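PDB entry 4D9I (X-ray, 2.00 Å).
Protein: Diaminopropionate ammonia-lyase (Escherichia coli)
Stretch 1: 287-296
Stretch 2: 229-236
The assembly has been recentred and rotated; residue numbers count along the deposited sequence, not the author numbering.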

ATOM      1  N   ALA B 287      17.482  -9.300   5.513  1.00 40.57           N
ATOM      2  CA  ALA B 287      17.643 -10.706   5.137  1.00 40.24           C
ATOM      3  C   ALA B 287      17.746 -10.857   3.614  1.00 37.94           C
ATOM      4  O   ALA B 287      16.977 -10.247   2.869  1.00 35.39           O
ATOM      5  CB  ALA B 287      16.499 -11.540   5.705  1.00 41.05           C
ATOM      6  N   GLY B 288      18.718 -11.642   3.156  1.00 37.63           N
ATOM      7  CA  GLY B 288      18.924 -11.813   1.720  1.00 36.91           C
ATOM      8  C   GLY B 288      20.095 -11.013   1.183  1.00 37.40           C
ATOM      9  O   GLY B 288      20.766 -11.435   0.230  1.00 38.65           O
ATOM     10  N   LEU B 289      20.373  -9.866   1.791  1.00 36.93           N
ATOM     11  CA  LEU B 289      21.470  -9.041   1.286  1.00 37.00           C
ATOM     12  C   LEU B 289      22.690  -8.989   2.209  1.00 39.69           C
ATOM     13  O   LEU B 289      23.423  -7.997   2.208  1.00 40.73           O
ATOM     14  CB  LEU B 289      20.974  -7.636   0.885  1.00 34.53           C
ATOM     15  CG  LEU B 289      19.920  -7.591  -0.234  1.00 31.36           C
ATOM     16  CD1 LEU B 289      19.419  -6.165  -0.455  1.00 30.47           C
ATOM     17  CD2 LEU B 289      20.399  -8.212  -1.542  1.00 30.88           C
ATOM     18  N   ALA B 290      22.915 -10.063   2.972  1.00 41.24           N
ATOM     19  CA  ALA B 290      24.100 -10.161   3.817  1.00 44.33           C
ATOM     20  C   ALA B 290      25.325 -10.436   2.956  1.00 44.76           C
ATOM     21  O   ALA B 290      25.239 -11.107   1.920  1.00 43.59           O
ATOM     22  CB  ALA B 290      23.939 -11.246   4.882  1.00 46.06           C
ATOM     23  N   CYS B 291      26.462  -9.905   3.384  1.00 46.81           N
ATOM     24  CA  CYS B 291      27.715 -10.173   2.710  1.00 48.18           C
ATOM     25  C   CYS B 291      28.892 -10.197   3.689  1.00 51.88           C
ATOM     26  O   CYS B 291      29.079  -9.270   4.468  1.00 54.51           O
ATOM     27  CB  CYS B 291      27.968  -9.153   1.595  1.00 46.35           C
ATOM     28  SG  CYS B 291      29.396  -9.589   0.562  1.00 47.91           S
ATOM     29  N   GLY B 292      29.672 -11.266   3.647  1.00 53.44           N
ATOM     30  CA  GLY B 292      30.957 -11.302   4.344  1.00 57.04           C
ATOM     31  C   GLY B 292      32.007 -10.786   3.376  1.00 57.39           C
ATOM     32  O   GLY B 292      32.613  -9.730   3.582  1.00 59.58           O
ATOM     33  N   GLU B 293      32.193 -11.543   2.302  1.00 55.49           N
ATOM     34  CA  GLU B 293      33.098 -11.207   1.216  1.00 54.88           C
ATOM     35  C   GLU B 293      32.243 -11.418  -0.020  1.00 51.02           C
ATOM     36  O   GLU B 293      31.301 -12.213   0.028  1.00 49.19           O
ATOM     37  CB  GLU B 293      34.281 -12.190   1.216  1.00 56.93           C
ATOM     38  CG  GLU B 293      35.614 -11.599   0.781  1.00 59.46           C
ATOM     39  CD  GLU B 293      36.767 -12.571   0.956  1.00 61.69           C
ATOM     40  N   PRO B 294      32.546 -10.714  -1.129  1.00 50.10           N
ATOM     41  CA  PRO B 294      31.798 -11.045  -2.346  1.00 47.11           C
ATOM     42  C   PRO B 294      32.044 -12.494  -2.811  1.00 47.25           C
ATOM     43  O   PRO B 294      33.134 -13.035  -2.631  1.00 49.08           O
ATOM     44  CB  PRO B 294      32.336 -10.054  -3.386  1.00 47.12           C
ATOM     45  CG  PRO B 294      33.007  -8.974  -2.605  1.00 49.44           C
ATOM     46  CD  PRO B 294      33.511  -9.620  -1.347  1.00 51.83           C
ATOM     47  N   ASN B 295      31.010 -13.107  -3.377  1.00 44.68           N
ATOM     48  CA  ASN B 295      31.129 -14.379  -4.081  1.00 44.59           C
ATOM     49  C   ASN B 295      32.096 -14.167  -5.260  1.00 44.91           C
ATOM     50  O   ASN B 295      31.792 -13.386  -6.156  1.00 43.99           O
ATOM     51  CB  ASN B 295      29.725 -14.794  -4.555  1.00 41.96           C
ATOM     52  CG  ASN B 295      29.712 -16.020  -5.460  1.00 42.20           C
ATOM     53  OD1 ASN B 295      30.740 -16.538  -5.875  1.00 43.69           O
ATOM     54  ND2 ASN B 295      28.501 -16.487  -5.777  1.00 41.28           N
ATOM     55  N   PRO B 296      33.259 -14.845  -5.255  1.00 47.02           N
ATOM     56  CA  PRO B 296      34.235 -14.649  -6.348  1.00 48.10           C
ATOM     57  C   PRO B 296      33.670 -14.930  -7.745  1.00 46.48           C
ATOM     58  O   PRO B 296      34.073 -14.277  -8.713  1.00 46.38           O
ATOM     59  CB  PRO B 296      35.362 -15.651  -6.027  1.00 50.88           C
ATOM     60  CG  PRO B 296      35.168 -16.038  -4.606  1.00 51.64           C
ATOM     61  CD  PRO B 296      33.724 -15.823  -4.253  1.00 48.80           C
TER
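Stretch 2 229-236: LQAGVGAM

Two loops far apart in sequence can pack closely when one of them has a glycine where the CA atoms come nearest, and the segments 229-236 and 287-296 of diaminopropionate ammonia-lyase illustrate the principle. Segment 229-236 leaves a strand at Leu229 and Gln230, turns through Ala231, Gly232 and Val233, and enters a helix at Ala235, with Gly234 as the N-cap residue. Segment 287-296 has an irregular backbone up to Asn295, itself the N-cap of a helix. As the chain advances from Gly232 to Val233, its neighbours advance from Leu289 to Pro294: the CA atoms of Gly232 and Leu289 lie 3.7 Å apart, those of Val233 and Pro294 4.6 Å.

Backbone proximity dominates at Gly232. A CB there would point toward the other loop and fall 2.8 Å from Gly288 O and 3.0 Å from Ala290 O, both clashes. Without one, Gly232 C approaches Ala290 O to 3.4 Å, and Gly232 O lies 3.2 Å from Cys291 CB.

Direct polar pairing is sparse. The one hydrogen bond between the segments runs from Asn295 N to Val233 O, at 3.0 Å and an angle of 152°, tying the turn that precedes one helix to the N-cap residue of the other.

Van der Waals packing supplies the remainder. Leu289, in the mt rotamer, brings CD2 to 3.5 Å from Gly232 N and 3.9 Å from Gln230 CB, so its side chain spans the end of the strand and the start of the turn. Val233 sets CG1 4.1 Å from Cys291 SG and 3.6 Å from Glu293 O. Beyond it, Asn295 ND2 rests 3.5 Å from Ala235 CB; this amide nitrogen is buried by the contact and has no hydrogen-bonding partner in the model.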

ATOM      1  N   LEU B 229      20.088  -4.419  -9.870  1.00 21.40           N
ATOM      2  CA  LEU B 229      20.249  -5.723  -9.270  1.00 20.54           C
ATOM      3  C   LEU B 229      20.754  -5.566  -7.837  1.00 21.39           C
ATOM      4  O   LEU B 229      21.886  -5.123  -7.612  1.00 22.43           O
ATOM      5  CB  LEU B 229      21.226  -6.575 -10.124  1.00 20.68           C
ATOM      6  CG  LEU B 229      20.775  -6.952 -11.549  1.00 20.35           C
ATOM      7  CD1 LEU B 229      21.932  -7.575 -12.348  1.00 21.30           C
ATOM      8  CD2 LEU B 229      19.582  -7.907 -11.499  1.00 19.10           C
ATOM      9  N   GLN B 230      19.924  -5.938  -6.871  1.00 20.96           N
ATOM     10  CA  GLN B 230      20.340  -5.932  -5.470  1.00 21.96           C
ATOM     11  C   GLN B 230      21.333  -7.065  -5.228  1.00 22.48           C
ATOM     12  O   GLN B 230      21.205  -8.133  -5.820  1.00 22.01           O
ATOM     13  CB  GLN B 230      19.144  -6.032  -4.506  1.00 21.30           C
ATOM     14  CG  GLN B 230      18.242  -7.259  -4.652  1.00 20.46           C
ATOM     15  CD  GLN B 230      17.115  -7.026  -5.655  1.00 19.56           C
ATOM     16  OE1 GLN B 230      17.354  -6.976  -6.853  1.00 19.51           O
ATOM     17  NE2 GLN B 230      15.895  -6.876  -5.163  1.00 19.07           N
ATOM     18  N   ALA B 231      22.326  -6.831  -4.375  1.00 24.27           N
ATOM     19  CA  ALA B 231      23.399  -7.817  -4.216  1.00 25.75           C
ATOM     20  C   ALA B 231      23.804  -8.032  -2.784  1.00 27.49           C
ATOM     21  O   ALA B 231      24.215  -7.090  -2.088  1.00 29.39           O
ATOM     22  CB  ALA B 231      24.609  -7.419  -5.039  1.00 26.78           C
ATOM     23  N   GLY B 232      23.686  -9.280  -2.344  1.00 27.53           N
ATOM     24  CA  GLY B 232      24.223  -9.696  -1.058  1.00 29.35           C
ATOM     25  C   GLY B 232      25.672 -10.030  -1.315  1.00 31.05           C
ATOM     26  O   GLY B 232      26.522  -9.141  -1.308  1.00 32.66           O
ATOM     27  N   VAL B 233      25.942 -11.310  -1.589  1.00 30.75           N
ATOM     28  CA  VAL B 233      27.264 -11.723  -2.088  1.00 32.29           C
ATOM     29  C   VAL B 233      27.379 -11.571  -3.602  1.00 31.38           C
ATOM     30  O   VAL B 233      28.479 -11.669  -4.150  1.00 33.33           O
ATOM     31  CB  VAL B 233      27.626 -13.182  -1.734  1.00 32.85           C
ATOM     32  CG1 VAL B 233      27.841 -13.332  -0.223  1.00 34.84           C
ATOM     33  CG2 VAL B 233      26.584 -14.155  -2.275  1.00 30.50           C
ATOM     34  N   GLY B 234      26.252 -11.366  -4.274  1.00 28.91           N
ATOM     35  CA  GLY B 234      26.275 -11.156  -5.716  1.00 28.01           C
ATOM     36  C   GLY B 234      26.067 -12.409  -6.537  1.00 26.67           C
ATOM     37  O   GLY B 234      26.357 -12.418  -7.729  1.00 26.93           O
ATOM     38  N   ALA B 235      25.561 -13.477  -5.928  1.00 25.55           N
ATOM     39  CA  ALA B 235      25.294 -14.691  -6.724  1.00 24.46           C
ATOM     40  C   ALA B 235      24.152 -14.418  -7.710  1.00 22.88           C
ATOM     41  O   ALA B 235      24.276 -14.702  -8.899  1.00 22.43           O
ATOM     42  CB  ALA B 235      25.004 -15.905  -5.835  1.00 24.08           C
ATOM     43  N   MET B 236      23.051 -13.845  -7.216  1.00 21.86           N
ATOM     44  CA  MET B 236      21.958 -13.452  -8.099  1.00 21.03           C
ATOM     45  C   MET B 236      22.429 -12.454  -9.162  1.00 21.35           C
ATOM     46  O   MET B 236      22.250 -12.704 -10.355  1.00 21.15           O
ATOM     47  CB  MET B 236      20.750 -12.886  -7.333  1.00 20.67           C
ATOM     48  CG  MET B 236      19.531 -12.617  -8.233  1.00 20.43           C
ATOM     49  SD  MET B 236      19.559 -11.081  -9.199  1.00 22.09           S
ATOM     50  CE  MET B 236      19.197  -9.867  -7.941  1.00 20.81           C
TER